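PDB 4ARU: histidine acid phosphatase from Hafnia alvei, which belongs to branch 2 of the histidine phosphatase superfamily, enzymes built on a mixed beta sheet flanked by helices. Local coordinates for residues N270-L275 with N312-L317; L275-A279 with V402-V406; R12-L16 with I278-G283; S351-Y356 with A374-L379. One frame throughout, in Å; residues are numbered along the deposited sequence.

Contact 1: residues N270-L275 with N312-L317; sequences NGTPLL and NISGML
The amide of N312 meets N270 obliquely: CB of N270 lies to one side of the N312 amide plane, nearest its oxygen, 3.2 Å from N312 OD1. N312 OD1 takes a hydrogen bond from a water at 2.8 Å, and the same water donates to N270 O, so the two helices are joined through it. The nitrogen ends of both amides turn elsewhere, N312 ND2 to S261 O and N270 ND2 to I266 O. Next comes G271, whose bare backbone lets the second helix come close: M316 SD rests against its carbonyl carbon, with SD to G271 C at 3.6 Å. The M316 chain is straight as far as the sulfur and then bends (chi3 78°), which swings CE across T272 and onto L275; CE is 3.6 Å from L275 CD2. The T272 hydroxyl finds its polar partners in K268 O and E407 N, so methyl CE merely packs on it. Helices 264-282 and 307-317 cross here almost at right angles (86°), their local axes 9.0 Å apart, on one side of the mixed sheet of the histidine phosphatase fold. I313 lies between helix and sheet, with its side chain also on L336 and F338 of strand 335-342. I313 CD1 fits into the turn at L275, 3.7 Å from L275 CB and close to the backbone N that bonds back to G271 O. The helix is kinked in this turn, where P273 and L274 lack amide bonds to the turn before. Farther along, CD1 of L275 meets CD1 of L317 at 4.0 Å.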
loop_
_atom_site.group_PDB
_atom_site.type_symbol
_atom_site.label_atom_id
_atom_site.label_comp_id
_atom_site.label_asym_id
_atom_site.label_seq_id
_atom_site.Cartn_x
_atom_site.Cartn_y
_atom_site.Cartn_z
ATOM N N ASN A 270 -3.613 -13.341 -2.915
ATOM C CA ASN A 270 -4.182 -12.025 -3.201
ATOM C C ASN A 270 -3.341 -11.230 -4.178
ATOM O O ASN A 270 -3.862 -10.305 -4.817
ATOM C CB ASN A 270 -4.392 -11.256 -1.909
ATOM C CG ASN A 270 -5.495 -11.843 -1.041
ATOM O OD1 ASN A 270 -6.658 -11.725 -1.360
ATOM N ND2 ASN A 270 -5.124 -12.494 0.063
ATOM N N GLY A 271 -2.058 -11.602 -4.305
ATOM C CA GLY A 271 -1.079 -10.826 -5.028
ATOM C C GLY A 271 -0.581 -11.363 -6.345
ATOM O O GLY A 271 0.176 -10.677 -7.030
ATOM N N THR A 272 -0.943 -12.579 -6.682
ATOM C CA THR A 272 -0.425 -13.222 -7.900
ATOM C C THR A 272 -0.730 -12.384 -9.155
ATOM O O THR A 272 0.185 -12.111 -9.935
ATOM C CB THR A 272 -0.808 -14.706 -7.993
ATOM O OG1 THR A 272 0.048 -15.423 -7.086
ATOM C CG2 THR A 272 -0.580 -15.238 -9.321
ATOM N N PRO A 273 -1.991 -11.978 -9.369
ATOM C CA PRO A 273 -2.218 -11.191 -10.577
ATOM C C PRO A 273 -1.377 -9.948 -10.663
ATOM O O PRO A 273 -0.843 -9.634 -11.752
ATOM C CB PRO A 273 -3.723 -10.890 -10.503
ATOM C CG PRO A 273 -4.265 -12.152 -9.865
ATOM C CD PRO A 273 -3.246 -12.446 -8.758
ATOM N N LEU A 274 -1.235 -9.226 -9.593
ATOM C CA LEU A 274 -0.457 -8.014 -9.649
ATOM C C LEU A 274 1.006 -8.293 -9.886
ATOM O O LEU A 274 1.673 -7.591 -10.667
ATOM C CB LEU A 274 -0.654 -7.154 -8.388
ATOM C CG LEU A 274 -1.834 -6.187 -8.348
ATOM C CD1 LEU A 274 -2.019 -5.645 -6.941
ATOM C CD2 LEU A 274 -1.585 -5.066 -9.348
ATOM N N LEU A 275 1.550 -9.283 -9.192
ATOM C CA LEU A 275 2.977 -9.560 -9.376
ATOM C C LEU A 275 3.228 -10.015 -10.809
ATOM O O LEU A 275 4.237 -9.598 -11.425
ATOM C CB LEU A 275 3.511 -10.567 -8.358
ATOM C CG LEU A 275 5.047 -10.715 -8.371
ATOM C CD1 LEU A 275 5.703 -9.434 -7.980
ATOM C CD2 LEU A 275 5.447 -11.829 -7.418
ATOM N N ASN A 312 0.937 -7.307 0.108
ATOM C CA ASN A 312 0.986 -8.622 -0.524
ATOM C C ASN A 312 2.241 -8.792 -1.392
ATOM O O ASN A 312 2.918 -9.798 -1.344
ATOM C CB ASN A 312 -0.215 -8.851 -1.453
ATOM C CG ASN A 312 -1.570 -8.922 -0.749
ATOM O OD1 ASN A 312 -2.597 -8.670 -1.424
ATOM N ND2 ASN A 312 -1.641 -9.318 0.508
ATOM N N ILE A 313 2.536 -7.788 -2.199
ATOM C CA ILE A 313 3.698 -7.840 -3.100
ATOM C C ILE A 313 4.960 -7.904 -2.271
ATOM O O ILE A 313 5.868 -8.669 -2.592
ATOM C CB ILE A 313 3.691 -6.646 -4.070
ATOM C CG1 ILE A 313 2.495 -6.769 -5.018
ATOM C CG2 ILE A 313 5.038 -6.501 -4.780
ATOM C CD1 ILE A 313 2.545 -7.928 -5.938
ATOM N N SER A 314 5.008 -7.134 -1.192
ATOM C CA SER A 314 6.170 -7.195 -0.301
ATOM C C SER A 314 6.356 -8.594 0.276
ATOM O O SER A 314 7.464 -9.069 0.351
ATOM C CB SER A 314 6.072 -6.088 0.719
ATOM O OG SER A 314 5.322 -6.440 1.786
ATOM N N GLY A 315 5.290 -9.259 0.698
ATOM C CA GLY A 315 5.408 -10.597 1.232
ATOM C C GLY A 315 5.856 -11.608 0.195
ATOM O O GLY A 315 6.688 -12.486 0.487
ATOM N N MET A 316 5.335 -11.503 -1.033
ATOM C CA MET A 316 5.713 -12.422 -2.107
ATOM C C MET A 316 7.198 -12.318 -2.458
ATOM O O MET A 316 7.831 -13.341 -2.711
ATOM C CB MET A 316 4.890 -12.198 -3.369
ATOM C CG MET A 316 3.433 -12.502 -3.188
ATOM S SD MET A 316 2.484 -12.234 -4.699
ATOM C CE MET A 316 2.882 -13.668 -5.595
ATOM N N LEU A 317 7.719 -11.090 -2.466
ATOM C CA LEU A 317 9.117 -10.812 -2.812
ATOM C C LEU A 317 10.040 -10.767 -1.574
ATOM O O LEU A 317 11.271 -10.643 -1.731
ATOM C CB LEU A 317 9.229 -9.508 -3.600
ATOM C CG LEU A 317 8.689 -9.579 -5.033
ATOM C CD1 LEU A 317 8.682 -8.224 -5.679
ATOM C CD2 LEU A 317 9.382 -10.617 -5.896
HETATM O O HOH W 1 -2.672 -7.821 -4.055
#

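Contact 2: residues L275-A279 with V402-V406; sequences LQTIA and VSHSV
L275 and V402 reach toward each other tip to tip, where the last turn of helix 395-405 packs on helix 264-282, joining the helices on this side of the histidine phosphatase sheet. From L275, CB starts toward the other helix without touching it. With CG anti to the backbone N (chi1 -171°), L275 CG reaches the V402 fork, 3.8 Å from V402 CG1 and only slightly farther from CG2. CD1 continues past V402 CG2, while L275 CD2 runs between V402 and the helix end, where it packs at 3.2 Å against S405 OG. V402 CG1 is also flanked by A279, one turn on, with A279 CB at 4.0 Å. Beside this apolar patch Q276 bends at chi2 (88°) and crosses V406 at about a right angle, its OE1 3.8 Å from V406 CG1. That is packing; the amide is held by Q411 NE2 at OE1 and by T287 O at NE2. V406 leaves the helix, and V402 O gathers the bonds that finish it: it accepts from S405 N, from V406 N at 3.1 Å, and from the hydroxyl S405 OG at 3.2 Å, a donor tilted 27° from the carbonyl plane.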
loop_
_atom_site.group_PDB
_atom_site.type_symbol
_atom_site.label_atom_id
_atom_site.label_comp_id
_atom_site.label_asym_id
_atom_site.label_seq_id
_atom_site.Cartn_x
_atom_site.Cartn_y
_atom_site.Cartn_z
ATOM N N LEU A 275 1.550 -9.283 -9.192
ATOM C CA LEU A 275 2.977 -9.560 -9.376
ATOM C C LEU A 275 3.228 -10.015 -10.809
ATOM O O LEU A 275 4.237 -9.598 -11.425
ATOM C CB LEU A 275 3.511 -10.567 -8.358
ATOM C CG LEU A 275 5.047 -10.715 -8.371
ATOM C CD1 LEU A 275 5.703 -9.434 -7.980
ATOM C CD2 LEU A 275 5.447 -11.829 -7.418
ATOM N N GLN A 276 2.363 -10.854 -11.366
ATOM C CA GLN A 276 2.559 -11.265 -12.743
ATOM C C GLN A 276 2.499 -10.060 -13.693
ATOM O O GLN A 276 3.285 -9.956 -14.646
ATOM C CB GLN A 276 1.481 -12.303 -13.145
ATOM C CG GLN A 276 1.711 -13.063 -14.419
ATOM C CD GLN A 276 2.533 -14.316 -14.220
ATOM O OE1 GLN A 276 3.183 -14.563 -13.149
ATOM N NE2 GLN A 276 2.503 -15.131 -15.221
ATOM N N THR A 277 1.529 -9.182 -13.475
ATOM C CA THR A 277 1.362 -7.983 -14.287
ATOM C C THR A 277 2.599 -7.073 -14.233
ATOM O O THR A 277 3.099 -6.605 -15.261
ATOM C CB THR A 277 0.103 -7.242 -13.850
ATOM O OG1 THR A 277 -1.013 -8.080 -14.143
ATOM C CG2 THR A 277 -0.128 -5.950 -14.603
ATOM N N ILE A 278 3.093 -6.863 -13.025
ATOM C CA ILE A 278 4.293 -6.037 -12.822
ATOM C C ILE A 278 5.498 -6.650 -13.520
ATOM O O ILE A 278 6.222 -5.981 -14.296
ATOM C CB ILE A 278 4.576 -5.861 -11.309
ATOM C CG1 ILE A 278 3.507 -4.970 -10.699
ATOM C CG2 ILE A 278 5.965 -5.263 -11.080
ATOM C CD1 ILE A 278 3.407 -4.994 -9.201
ATOM N N ALA A 279 5.718 -7.944 -13.302
ATOM C CA ALA A 279 6.828 -8.626 -13.925
ATOM C C ALA A 279 6.751 -8.570 -15.449
ATOM O O ALA A 279 7.736 -8.285 -16.153
ATOM C CB ALA A 279 6.881 -10.079 -13.461
ATOM N N VAL A 402 9.742 -14.350 -9.210
ATOM C CA VAL A 402 8.322 -14.214 -9.422
ATOM C C VAL A 402 7.706 -15.557 -9.738
ATOM O O VAL A 402 6.675 -15.924 -9.153
ATOM C CB VAL A 402 8.038 -13.168 -10.517
ATOM C CG1 VAL A 402 6.567 -13.181 -10.904
ATOM C CG2 VAL A 402 8.479 -11.807 -9.997
ATOM N N SER A 403 8.298 -16.312 -10.657
ATOM C CA SER A 403 7.763 -17.601 -11.064
ATOM C C SER A 403 7.614 -18.593 -9.917
ATOM O O SER A 403 6.691 -19.406 -9.929
ATOM C CB SER A 403 8.595 -18.180 -12.189
ATOM O OG SER A 403 9.837 -18.754 -11.740
ATOM N N HIS A 404 8.493 -18.494 -8.922
ATOM C CA HIS A 404 8.440 -19.371 -7.748
ATOM C C HIS A 404 7.534 -18.822 -6.655
ATOM O O HIS A 404 7.101 -19.567 -5.788
ATOM C CB HIS A 404 9.850 -19.619 -7.197
ATOM C CG HIS A 404 10.655 -20.580 -8.018
ATOM N ND1 HIS A 404 10.165 -21.801 -8.433
ATOM C CD2 HIS A 404 11.941 -20.526 -8.452
ATOM C CE1 HIS A 404 11.093 -22.434 -9.133
ATOM N NE2 HIS A 404 12.180 -21.680 -9.160
ATOM N N SER A 405 7.199 -17.531 -6.668
ATOM C CA SER A 405 6.361 -16.962 -5.608
ATOM C C SER A 405 4.856 -16.941 -5.930
ATOM O O SER A 405 4.052 -17.047 -5.026
ATOM C CB SER A 405 6.790 -15.554 -5.212
ATOM O OG SER A 405 6.473 -14.631 -6.194
ATOM N N VAL A 406 4.517 -16.940 -7.205
ATOM C CA VAL A 406 3.115 -16.910 -7.589
ATOM C C VAL A 406 2.429 -18.207 -7.241
ATOM O O VAL A 406 3.047 -19.288 -7.133
ATOM C CB VAL A 406 2.922 -16.562 -9.082
ATOM C CG1 VAL A 406 3.350 -15.113 -9.344
ATOM C CG2 VAL A 406 3.601 -17.578 -9.960
#

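Contact 3: residues R12-L16 with I278-G283; sequences RVVIL and IAHALG. Unlike the reference sequence in segment 12-16: R12 (reference Lys).
V14 sits at the middle, its two methyls straddling the helix surface. CG2 touches A281 CB at 3.6 Å and L282 CD2 at 4.0 Å, while CG1 lies against I278 CG1, the V14 and I278 side chains crossing at a slant. Two residues along the strand, L16 adds a looser touch, CD2 to I278 CD1 at 4.4 Å. I278 and L282 both lean on F338 of the neighbouring strand 335-342, and A281 on L301 of strand 300-305, so the helix lies over three adjacent strands rather than over one. This is the layered alpha/beta core of the histidine phosphatase fold: the segment 278-282 of helix 264-282 runs nearly antiparallel to 12-16 of strand 9-18 (166°), their local axes 8.5 Å apart, while V13 and I15 point off the other face, onto helix 51-70. Toward the partly exposed edge the helix ends in a Schellman motif, G283 taking positive phi. R12 reaches that end with its chain extended from CG to NE. R12 NE donates to A281 O at 2.9 Å, an almost straight bond (168°), with the oxygen in the guanidinium plane. R12 NH2 passes beside G283 CA at 3.7 Å and bonds weakly to a water that donates to H280 O. R340 approaches the same helix end, bonding to L282 O through NH1; R12 NH1 lies close to R340 NE, and the nearby carbonyl oxygens would probably offset the like charges.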
loop_
_atom_site.group_PDB
_atom_site.type_symbol
_atom_site.label_atom_id
_atom_site.label_comp_id
_atom_site.label_asym_id
_atom_site.label_seq_id
_atom_site.Cartn_x
_atom_site.Cartn_y
_atom_site.Cartn_z
ATOM N N ARG A 12 11.810 1.798 -18.428
ATOM C CA ARG A 12 10.434 1.998 -18.022
ATOM C C ARG A 12 10.218 1.709 -16.588
ATOM O O ARG A 12 11.087 1.148 -15.914
ATOM C CB ARG A 12 9.504 1.191 -18.859
ATOM C CG ARG A 12 9.831 -0.259 -18.940
ATOM C CD ARG A 12 8.873 -0.839 -19.965
ATOM N NE ARG A 12 9.055 -2.279 -20.190
ATOM C CZ ARG A 12 9.910 -2.829 -21.033
ATOM N NH1 ARG A 12 10.764 -2.082 -21.735
ATOM N NH2 ARG A 12 9.932 -4.158 -21.135
ATOM N N VAL A 13 9.058 2.111 -16.101
ATOM C CA VAL A 13 8.717 2.056 -14.683
ATOM C C VAL A 13 7.321 1.478 -14.521
ATOM O O VAL A 13 6.426 1.722 -15.371
ATOM C CB VAL A 13 8.760 3.468 -14.071
ATOM C CG1 VAL A 13 8.417 3.450 -12.596
ATOM C CG2 VAL A 13 10.127 4.071 -14.260
ATOM N N VAL A 14 7.125 0.762 -13.426
ATOM C CA VAL A 14 5.815 0.300 -12.997
ATOM C C VAL A 14 5.653 0.731 -11.548
ATOM O O VAL A 14 6.487 0.383 -10.688
ATOM C CB VAL A 14 5.657 -1.215 -13.111
ATOM C CG1 VAL A 14 4.237 -1.616 -12.667
ATOM C CG2 VAL A 14 6.035 -1.720 -14.471
ATOM N N ILE A 15 4.611 1.487 -11.265
ATOM C CA ILE A 15 4.358 2.046 -9.982
ATOM C C ILE A 15 3.101 1.424 -9.398
ATOM O O ILE A 15 2.051 1.497 -10.036
ATOM C CB ILE A 15 4.142 3.556 -10.104
ATOM C CG1 ILE A 15 5.375 4.198 -10.785
ATOM C CG2 ILE A 15 3.866 4.193 -8.755
ATOM C CD1 ILE A 15 5.230 5.669 -11.074
ATOM N N LEU A 16 3.201 0.784 -8.248
ATOM C CA LEU A 16 2.039 0.230 -7.545
ATOM C C LEU A 16 1.826 1.137 -6.355
ATOM O O LEU A 16 2.596 1.139 -5.378
ATOM C CB LEU A 16 2.281 -1.240 -7.117
ATOM C CG LEU A 16 1.145 -1.762 -6.250
ATOM C CD1 LEU A 16 -0.186 -1.817 -6.997
ATOM C CD2 LEU A 16 1.460 -3.143 -5.738
ATOM N N ILE A 278 3.093 -6.863 -13.025
ATOM C CA ILE A 278 4.293 -6.037 -12.822
ATOM C C ILE A 278 5.498 -6.650 -13.520
ATOM O O ILE A 278 6.222 -5.981 -14.296
ATOM C CB ILE A 278 4.576 -5.861 -11.309
ATOM C CG1 ILE A 278 3.507 -4.970 -10.699
ATOM C CG2 ILE A 278 5.965 -5.263 -11.080
ATOM C CD1 ILE A 278 3.407 -4.994 -9.201
ATOM N N ALA A 279 5.718 -7.944 -13.302
ATOM C CA ALA A 279 6.828 -8.626 -13.925
ATOM C C ALA A 279 6.751 -8.570 -15.449
ATOM O O ALA A 279 7.736 -8.285 -16.153
ATOM C CB ALA A 279 6.881 -10.079 -13.461
ATOM N N HIS A 280 5.594 -8.889 -16.000
ATOM C CA HIS A 280 5.386 -8.817 -17.420
ATOM C C HIS A 280 5.692 -7.410 -17.971
ATOM O O HIS A 280 6.371 -7.250 -18.991
ATOM C CB HIS A 280 3.945 -9.206 -17.746
ATOM C CG HIS A 280 3.655 -9.130 -19.197
ATOM N ND1 HIS A 280 3.149 -8.001 -19.792
ATOM C CD2 HIS A 280 3.855 -10.018 -20.192
ATOM C CE1 HIS A 280 3.037 -8.194 -21.091
ATOM N NE2 HIS A 280 3.444 -9.421 -21.361
ATOM N N ALA A 281 5.261 -6.392 -17.234
ATOM C CA ALA A 281 5.446 -4.987 -17.668
ATOM C C ALA A 281 6.928 -4.624 -17.642
ATOM O O ALA A 281 7.365 -3.771 -18.411
ATOM C CB ALA A 281 4.685 -4.041 -16.820
ATOM N N LEU A 282 7.711 -5.292 -16.786
ATOM C CA LEU A 282 9.152 -5.039 -16.678
ATOM C C LEU A 282 9.960 -5.806 -17.695
ATOM O O LEU A 282 11.169 -5.578 -17.822
ATOM C CB LEU A 282 9.634 -5.357 -15.268
ATOM C CG LEU A 282 9.105 -4.484 -14.152
ATOM C CD1 LEU A 282 9.333 -5.108 -12.779
ATOM C CD2 LEU A 282 9.747 -3.114 -14.176
ATOM N N GLY A 283 9.307 -6.738 -18.376
ATOM C CA GLY A 283 9.938 -7.497 -19.457
ATOM C C GLY A 283 10.076 -9.004 -19.244
ATOM O O GLY A 283 10.665 -9.666 -20.091
HETATM O O HOH W 2 7.329 -5.403 -21.029
#

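Contact 4: residues S351-Y356 with A374-L379; sequences SVNMVY and AGSVRL
The Y356 ring lies flat over G375: CA of the glycine makes a CH-pi contact with one face, 3.9 Å from the ring centroid. This is the end of an antiparallel pair in which strand 375-378 extends the main sheet of the histidine phosphatase fold along the edge of strand 348-356. The ring is folded back over the partner strand because CG stands between the backbone N and the carbonyl carbon (chi1 67°). Its rim reaches V377, Y356 CE1 to V377 CG2 at 4.2 Å, and M354 O lies at the ring edge, in its plane. The hydroxyl is held by P324 O and by a water that donates to it. On the opposite face of the sheet, turned to helix 51-70, N353 and R378 lie side by side, pointing the same way, N353 ND2 3.7 Å from R378 CB. The amide leans diagonally to S376, where ND2 to OG is a weak bond, doubtful because S376 has a second conformer. V355 packs next to it, CG1 4.2 Å from A374 CB. On the face of Y356, M354 and V377 form a hydrogen-bonded pair, M354 N to V377 O and V377 N to M354 O both at 2.9 Å. Beyond them V352 and L379 cross at a slant, CG1 to CD1 at 4.0 Å, and L379 O binds Q387, a ligand of the potassium ion. L379 N donates to V352 O at 2.9 Å, with a C=O...donor angle of 162°.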
loop_
_atom_site.group_PDB
_atom_site.type_symbol
_atom_site.label_atom_id
_atom_site.label_comp_id
_atom_site.label_asym_id
_atom_site.label_seq_id
_atom_site.Cartn_x
_atom_site.Cartn_y
_atom_site.Cartn_z
ATOM N N SER A 351 15.224 -2.465 -10.289
ATOM C CA SER A 351 15.387 -1.832 -8.985
ATOM C C SER A 351 13.995 -1.610 -8.374
ATOM O O SER A 351 13.028 -1.380 -9.116
ATOM C CB SER A 351 16.073 -0.477 -9.161
ATOM O OG SER A 351 16.548 0.033 -7.932
ATOM N N VAL A 352 13.905 -1.628 -7.059
ATOM C CA VAL A 352 12.619 -1.356 -6.394
ATOM C C VAL A 352 12.823 -0.360 -5.277
ATOM O O VAL A 352 13.690 -0.524 -4.444
ATOM C CB VAL A 352 11.928 -2.630 -5.852
ATOM C CG1 VAL A 352 10.471 -2.371 -5.568
ATOM C CG2 VAL A 352 12.067 -3.794 -6.756
ATOM N N ASN A 353 12.014 0.690 -5.281
ATOM C CA ASN A 353 12.011 1.671 -4.196
ATOM C C ASN A 353 10.619 1.853 -3.640
ATOM O O ASN A 353 9.648 1.765 -4.377
ATOM C CB ASN A 353 12.488 3.048 -4.669
ATOM C CG ASN A 353 13.999 3.098 -4.911
ATOM O OD1 ASN A 353 14.472 2.511 -5.863
ATOM N ND2 ASN A 353 14.732 3.804 -4.057
ATOM N N MET A 354 10.537 2.131 -2.356
ATOM C CA MET A 354 9.299 2.617 -1.754
ATOM C C MET A 354 9.381 4.119 -1.744
ATOM O O MET A 354 10.236 4.655 -1.068
ATOM C CB MET A 354 9.099 2.083 -0.334
ATOM C CG MET A 354 7.719 2.301 0.229
ATOM S SD MET A 354 6.423 1.350 -0.682
ATOM C CE MET A 354 5.140 2.191 0.250
ATOM N N VAL A 355 8.463 4.776 -2.452
ATOM C CA VAL A 355 8.495 6.249 -2.579
ATOM C C VAL A 355 7.239 6.801 -1.919
ATOM O O VAL A 355 6.152 6.237 -2.089
ATOM C CB VAL A 355 8.556 6.650 -4.063
ATOM C CG1 VAL A 355 8.565 8.171 -4.249
ATOM C CG2 VAL A 355 9.807 6.061 -4.706
ATOM N N TYR A 356 7.404 7.820 -1.106
ATOM C CA TYR A 356 6.345 8.256 -0.179
ATOM C C TYR A 356 6.536 9.645 0.342
ATOM O O TYR A 356 7.633 10.179 0.317
ATOM C CB TYR A 356 6.300 7.278 1.000
ATOM C CG TYR A 356 7.553 7.385 1.835
ATOM C CD1 TYR A 356 8.740 6.776 1.450
ATOM C CD2 TYR A 356 7.590 8.170 3.016
ATOM C CE1 TYR A 356 9.871 6.865 2.216
ATOM C CE2 TYR A 356 8.732 8.309 3.749
ATOM C CZ TYR A 356 9.897 7.672 3.318
ATOM O OH TYR A 356 11.041 7.819 4.042
ATOM N N ALA A 374 10.317 13.765 -2.280
ATOM C CA ALA A 374 9.612 12.696 -1.533
ATOM C C ALA A 374 10.642 11.787 -0.877
ATOM O O ALA A 374 11.796 11.683 -1.312
ATOM C CB ALA A 374 8.731 11.916 -2.460
ATOM N N GLY A 375 10.215 11.087 0.156
ATOM C CA GLY A 375 11.012 10.017 0.729
ATOM C C GLY A 375 11.137 8.887 -0.256
ATOM O O GLY A 375 10.274 8.641 -1.112
ATOM N N SER A 376 12.256 8.172 -0.160
ATOM C CA SER A 376 12.468 7.005 -1.012
ATOM C C SER A 376 13.400 6.058 -0.278
ATOM O O SER A 376 14.419 6.487 0.234
ATOM C CB SER A 376 13.029 7.401 -2.392
ATOM O OG SER A 376 13.192 6.303 -3.289
ATOM N N VAL A 377 13.036 4.780 -0.236
ATOM C CA VAL A 377 13.866 3.743 0.364
ATOM C C VAL A 377 14.137 2.705 -0.712
ATOM O O VAL A 377 13.202 2.142 -1.286
ATOM C CB VAL A 377 13.173 3.100 1.572
ATOM C CG1 VAL A 377 13.985 1.935 2.106
ATOM C CG2 VAL A 377 12.999 4.142 2.667
ATOM N N ARG A 378 15.403 2.431 -0.978
ATOM C CA ARG A 378 15.788 1.413 -1.924
ATOM C C ARG A 378 15.653 0.051 -1.240
ATOM O O ARG A 378 16.130 -0.137 -0.120
ATOM C CB ARG A 378 17.235 1.639 -2.362
ATOM C CG ARG A 378 17.538 1.009 -3.706
ATOM C CD ARG A 378 18.740 1.653 -4.378
ATOM N NE ARG A 378 19.938 1.535 -3.565
ATOM C CZ ARG A 378 21.106 2.141 -3.802
ATOM N NH1 ARG A 378 21.261 2.945 -4.850
ATOM N NH2 ARG A 378 22.140 1.925 -2.994
ATOM N N LEU A 379 15.039 -0.898 -1.908
ATOM C CA LEU A 379 14.721 -2.197 -1.324
ATOM C C LEU A 379 15.611 -3.346 -1.743
ATOM O O LEU A 379 15.950 -3.562 -2.921
ATOM C CB LEU A 379 13.261 -2.565 -1.653
ATOM C CG LEU A 379 12.251 -1.497 -1.211
ATOM C CD1 LEU A 379 10.831 -1.916 -1.629
ATOM C CD2 LEU A 379 12.274 -1.292 0.280
HETATM O O HOH W 3 16.176 -2.263 -5.501
HETATM O O HOH W 4 13.398 8.769 2.967
#

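Helix 264-282 carries three of the four: contact 1 near its middle, contact 2 one turn on and contact 3 at its C-terminal end, where it meets the sheet. L275 serves both contact 1 and contact 2, facing a different helix in each, and L16 of contact 3 packs on I313 and L274 of contact 1. Contact 4 touches none of these; it extends the sheet to which strand 9-18 of contact 3 belongs. Contacts 1 and 4 are buried, contacts 2 and 3 only partly. Chemistry follows place: side-chain packing dominates between helices, one arginine joins the packing at the helix end, and backbone hydrogen bonds govern the strand pair.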